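Siderophore periplasmic binding protein (Thermobifida fusca, PDB 5DH0) probably binds the iron-loaded siderophore fuscachelin outside the cell membrane and hands it on for iron uptake. Local coordinates at residues 169-172 with 173-176; 177-180 with 181-184. All blocks are in the same frame, centred on the assembly; numbering follows the deposited sequence.

Interaction 1. Residues 169-172 with 173-176; sequences EERV and EEIS
Arg171 and Glu174 form a salt bridge one turn apart on helix 158-178. Helix 158-178 is the long helix that joins the two lobes in binding proteins of this family. It runs from the lobe holding strand 132-137 to the one holding strand 187-193. The two side chains lie alongside each other and point the same way. Arg171 NH1 reaches Glu174 OE2 at 3.3 Å. The bond is straight but long and weak, and the guanidinium and carboxylate planes are turned 53° apart. The carboxylate meets the guanidinium at its edge.

The tight part is at Ile175. Its CD1 sits over one guanidinium face, 3.7 Å from Arg171 CZ and offset toward the rim. Bends at chi2 and chi3 turn the arginine chain forward along the helix to meet it. Ile175 CG1 is also 3.2 Å from Arg171 O, which accepts the amide of Ile175. Ile175 is buried and packs on Glu303 and Leu306 of helix 292-307. Arg171 and Val172 touch Leu299 of the same helix.

The acidic side is looser. Glu169, Glu170 and Glu173 are all exposed, as is Glu174, the salt-bridge acid. Glu173 N gives Glu169 O a weak bond of 3.3 Å, and the Glu173 side chain runs beside that carbonyl. The charged ends stay apart, with Glu169 OE1 and Glu173 OE2 separated by 6.0 Å. These like charges would probably disfavour a closer approach. Glu170 O is held more firmly, by Glu174 N at 3.0 Å. Packing is close again at the C-terminal end of 169-176. Val172 O accepts Ser176 N at 2.9 Å. Ser176 CB presses on the same oxygen, and with OG anti to the backbone N (chi1 -176°), OG stands off at 4.2 Å from Val172 O.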
# COMPACT_ATOMS: atom_id res chain seq x y z
N GLU A 169 -0.69 -0.77 -26.91
CA GLU A 169 -2.05 -0.49 -26.45
C GLU A 169 -2.92 -1.75 -26.44
O GLU A 169 -3.68 -1.98 -25.50
CB GLU A 169 -2.69 0.59 -27.33
CG GLU A 169 -2.17 1.98 -27.02
CD GLU A 169 -2.36 2.95 -28.15
OE1 GLU A 169 -3.03 2.58 -29.14
OE2 GLU A 169 -1.88 4.10 -28.05
N GLU A 170 -2.79 -2.58 -27.47
CA GLU A 170 -3.48 -3.87 -27.49
C GLU A 170 -3.08 -4.76 -26.33
O GLU A 170 -3.94 -5.32 -25.65
CB GLU A 170 -3.21 -4.60 -28.81
CG GLU A 170 -4.22 -4.32 -29.92
CD GLU A 170 -3.62 -4.48 -31.32
OE1 GLU A 170 -2.73 -5.36 -31.52
OE2 GLU A 170 -4.04 -3.71 -32.22
N ARG A 171 -1.78 -4.90 -26.10
CA ARG A 171 -1.30 -5.85 -25.11
C ARG A 171 -1.61 -5.40 -23.68
O ARG A 171 -1.80 -6.24 -22.80
CB ARG A 171 0.21 -6.10 -25.28
CG ARG A 171 0.58 -7.03 -26.44
CD ARG A 171 1.61 -8.06 -25.99
NE ARG A 171 0.98 -9.07 -25.16
CZ ARG A 171 1.59 -9.74 -24.19
NH1 ARG A 171 0.91 -10.64 -23.49
NH2 ARG A 171 2.87 -9.52 -23.93
N VAL A 172 -1.67 -4.09 -23.46
CA VAL A 172 -2.07 -3.57 -22.14
C VAL A 172 -3.53 -3.95 -21.81
O VAL A 172 -3.83 -4.40 -20.70
CB VAL A 172 -1.89 -2.03 -22.06
CG1 VAL A 172 -2.77 -1.44 -20.99
CG2 VAL A 172 -0.42 -1.66 -21.82
N GLU A 173 -4.43 -3.77 -22.78
CA GLU A 173 -5.82 -4.23 -22.65
C GLU A 173 -5.90 -5.75 -22.43
O GLU A 173 -6.59 -6.21 -21.51
CB GLU A 173 -6.62 -3.83 -23.89
CG GLU A 173 -6.61 -2.32 -24.14
CD GLU A 173 -7.06 -1.94 -25.55
OE1 GLU A 173 -7.64 -2.81 -26.25
OE2 GLU A 173 -6.79 -0.78 -25.95
N GLU A 174 -5.18 -6.52 -23.24
CA GLU A 174 -5.20 -7.98 -23.10
C GLU A 174 -4.76 -8.44 -21.72
O GLU A 174 -5.50 -9.17 -21.04
CB GLU A 174 -4.30 -8.65 -24.14
CG GLU A 174 -4.21 -10.17 -23.91
CD GLU A 174 -2.94 -10.82 -24.46
OE1 GLU A 174 -2.64 -10.63 -25.65
OE2 GLU A 174 -2.27 -11.56 -23.70
N ILE A 175 -3.56 -8.03 -21.31
CA ILE A 175 -2.98 -8.43 -20.03
C ILE A 175 -3.84 -7.95 -18.86
O ILE A 175 -4.07 -8.69 -17.89
CB ILE A 175 -1.53 -7.88 -19.90
CG1 ILE A 175 -0.63 -8.58 -20.92
CG2 ILE A 175 -1.00 -8.06 -18.47
CD1 ILE A 175 0.76 -8.01 -21.02
N SER A 176 -4.33 -6.72 -18.97
CA SER A 176 -5.18 -6.12 -17.95
C SER A 176 -6.41 -6.99 -17.62
O SER A 176 -6.78 -7.15 -16.46
CB SER A 176 -5.61 -4.72 -18.41
OG SER A 176 -6.36 -4.07 -17.42

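Interaction 2. Residues 177-180 with 181-184; sequences TAYA and DQLA
Tyr179 lies with its CB and one ring edge against the amide end of Gln182. Gln182 CD is 4.1 Å from both CB and CD1 of Tyr179. The two side chains cross at an angle, with ring and amide planes 64° apart. A bend at chi2 (85°) curls the glutamine back over the turn toward the tyrosine. Replacing Gln182 with an alanine would probably open a gap beside Tyr179 CB and CD1 and leave the ring freer to shift.

Tyr179 marks a helix-to-helix junction. It is the first residue to leave helical geometry after helix 158-178, and it is also the N-cap position of helix 180-185. Its carbonyl oxygen accepts Leu183 N at 2.9 Å, in the first turn of helix 180-185. Ala180 O takes Ala184 N at 3.0 Å, a more bent bond. Leu183 CG packs 3.6 Å from Tyr179 O.

Tyr179 and Gln182 rest on Leu306 of helix 292-307, while buried Leu183 touches Ala216. Helix 180-185 then leads into strand 187-193, with Gln182 O hydrogen-bonded to the Thr186 hydroxyl just before that strand.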
# COMPACT_ATOMS: atom_id res chain seq x y z
N THR A 177 -7.05 -7.53 -18.67
CA THR A 177 -8.22 -8.39 -18.49
C THR A 177 -7.86 -9.82 -18.06
O THR A 177 -8.48 -10.37 -17.16
CB THR A 177 -9.03 -8.47 -19.78
OG1 THR A 177 -9.38 -7.14 -20.20
CG2 THR A 177 -10.28 -9.27 -19.55
N ALA A 178 -6.86 -10.41 -18.71
CA ALA A 178 -6.48 -11.78 -18.43
C ALA A 178 -5.96 -12.01 -17.01
O ALA A 178 -6.14 -13.10 -16.45
CB ALA A 178 -5.43 -12.22 -19.43
N TYR A 179 -5.32 -11.01 -16.41
CA TYR A 179 -4.78 -11.21 -15.07
C TYR A 179 -5.36 -10.21 -14.10
O TYR A 179 -4.72 -9.84 -13.13
CB TYR A 179 -3.24 -11.12 -15.07
CG TYR A 179 -2.62 -12.07 -16.06
CD1 TYR A 179 -2.26 -13.36 -15.68
CD2 TYR A 179 -2.45 -11.70 -17.39
CE1 TYR A 179 -1.71 -14.24 -16.61
CE2 TYR A 179 -1.90 -12.57 -18.32
CZ TYR A 179 -1.54 -13.83 -17.93
OH TYR A 179 -0.99 -14.69 -18.86
N ALA A 180 -6.60 -9.79 -14.37
CA ALA A 180 -7.26 -8.77 -13.55
C ALA A 180 -7.21 -9.11 -12.07
O ALA A 180 -7.05 -8.21 -11.23
CB ALA A 180 -8.70 -8.60 -14.00
N ASP A 181 -7.33 -10.39 -11.74
CA ASP A 181 -7.30 -10.81 -10.35
C ASP A 181 -5.91 -10.65 -9.74
O ASP A 181 -5.76 -10.20 -8.60
CB ASP A 181 -7.78 -12.26 -10.20
CG ASP A 181 -9.28 -12.43 -10.46
OD1 ASP A 181 -9.98 -11.43 -10.70
OD2 ASP A 181 -9.76 -13.58 -10.39
N GLN A 182 -4.88 -11.04 -10.49
CA GLN A 182 -3.51 -10.90 -10.02
C GLN A 182 -3.14 -9.42 -9.87
O GLN A 182 -2.57 -9.03 -8.86
CB GLN A 182 -2.52 -11.59 -10.96
CG GLN A 182 -2.57 -13.12 -10.95
CD GLN A 182 -3.64 -13.68 -11.88
OE1 GLN A 182 -4.52 -12.96 -12.36
NE2 GLN A 182 -3.53 -14.97 -12.18
N LEU A 183 -3.46 -8.61 -10.88
CA LEU A 183 -3.25 -7.16 -10.78
C LEU A 183 -3.94 -6.54 -9.57
O LEU A 183 -3.39 -5.65 -8.92
CB LEU A 183 -3.73 -6.46 -12.06
CG LEU A 183 -2.85 -6.73 -13.28
CD1 LEU A 183 -3.47 -6.18 -14.55
CD2 LEU A 183 -1.48 -6.12 -13.06
N ALA A 184 -5.13 -7.02 -9.25
CA ALA A 184 -5.89 -6.49 -8.12
C ALA A 184 -5.25 -6.87 -6.77
O ALA A 184 -5.34 -6.11 -5.81
CB ALA A 184 -7.33 -6.97 -8.20

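How the interactions relate
Both interactions are surface contacts on consecutive parts of one chain, and each has a single buried residue, Ile175 in interaction 1 and Leu183 in interaction 2. Their centres are about 11 Å apart. They meet where Leu183 CD1 packs 3.8 Å from Ser176 CA. Interaction 1 lies wholly within the long helix 158-178. Interaction 2 spans the end of that helix and the start of helix 180-185. Both lean on helix 292-307 and share Leu306 as a neighbour. Their chemistry differs. The first is rich in charge, with a weak salt bridge and clustered glutamates. The second is mostly uncharged: Tyr179 packs loosely against Gln182 beside the backbone bonds that start a new helix.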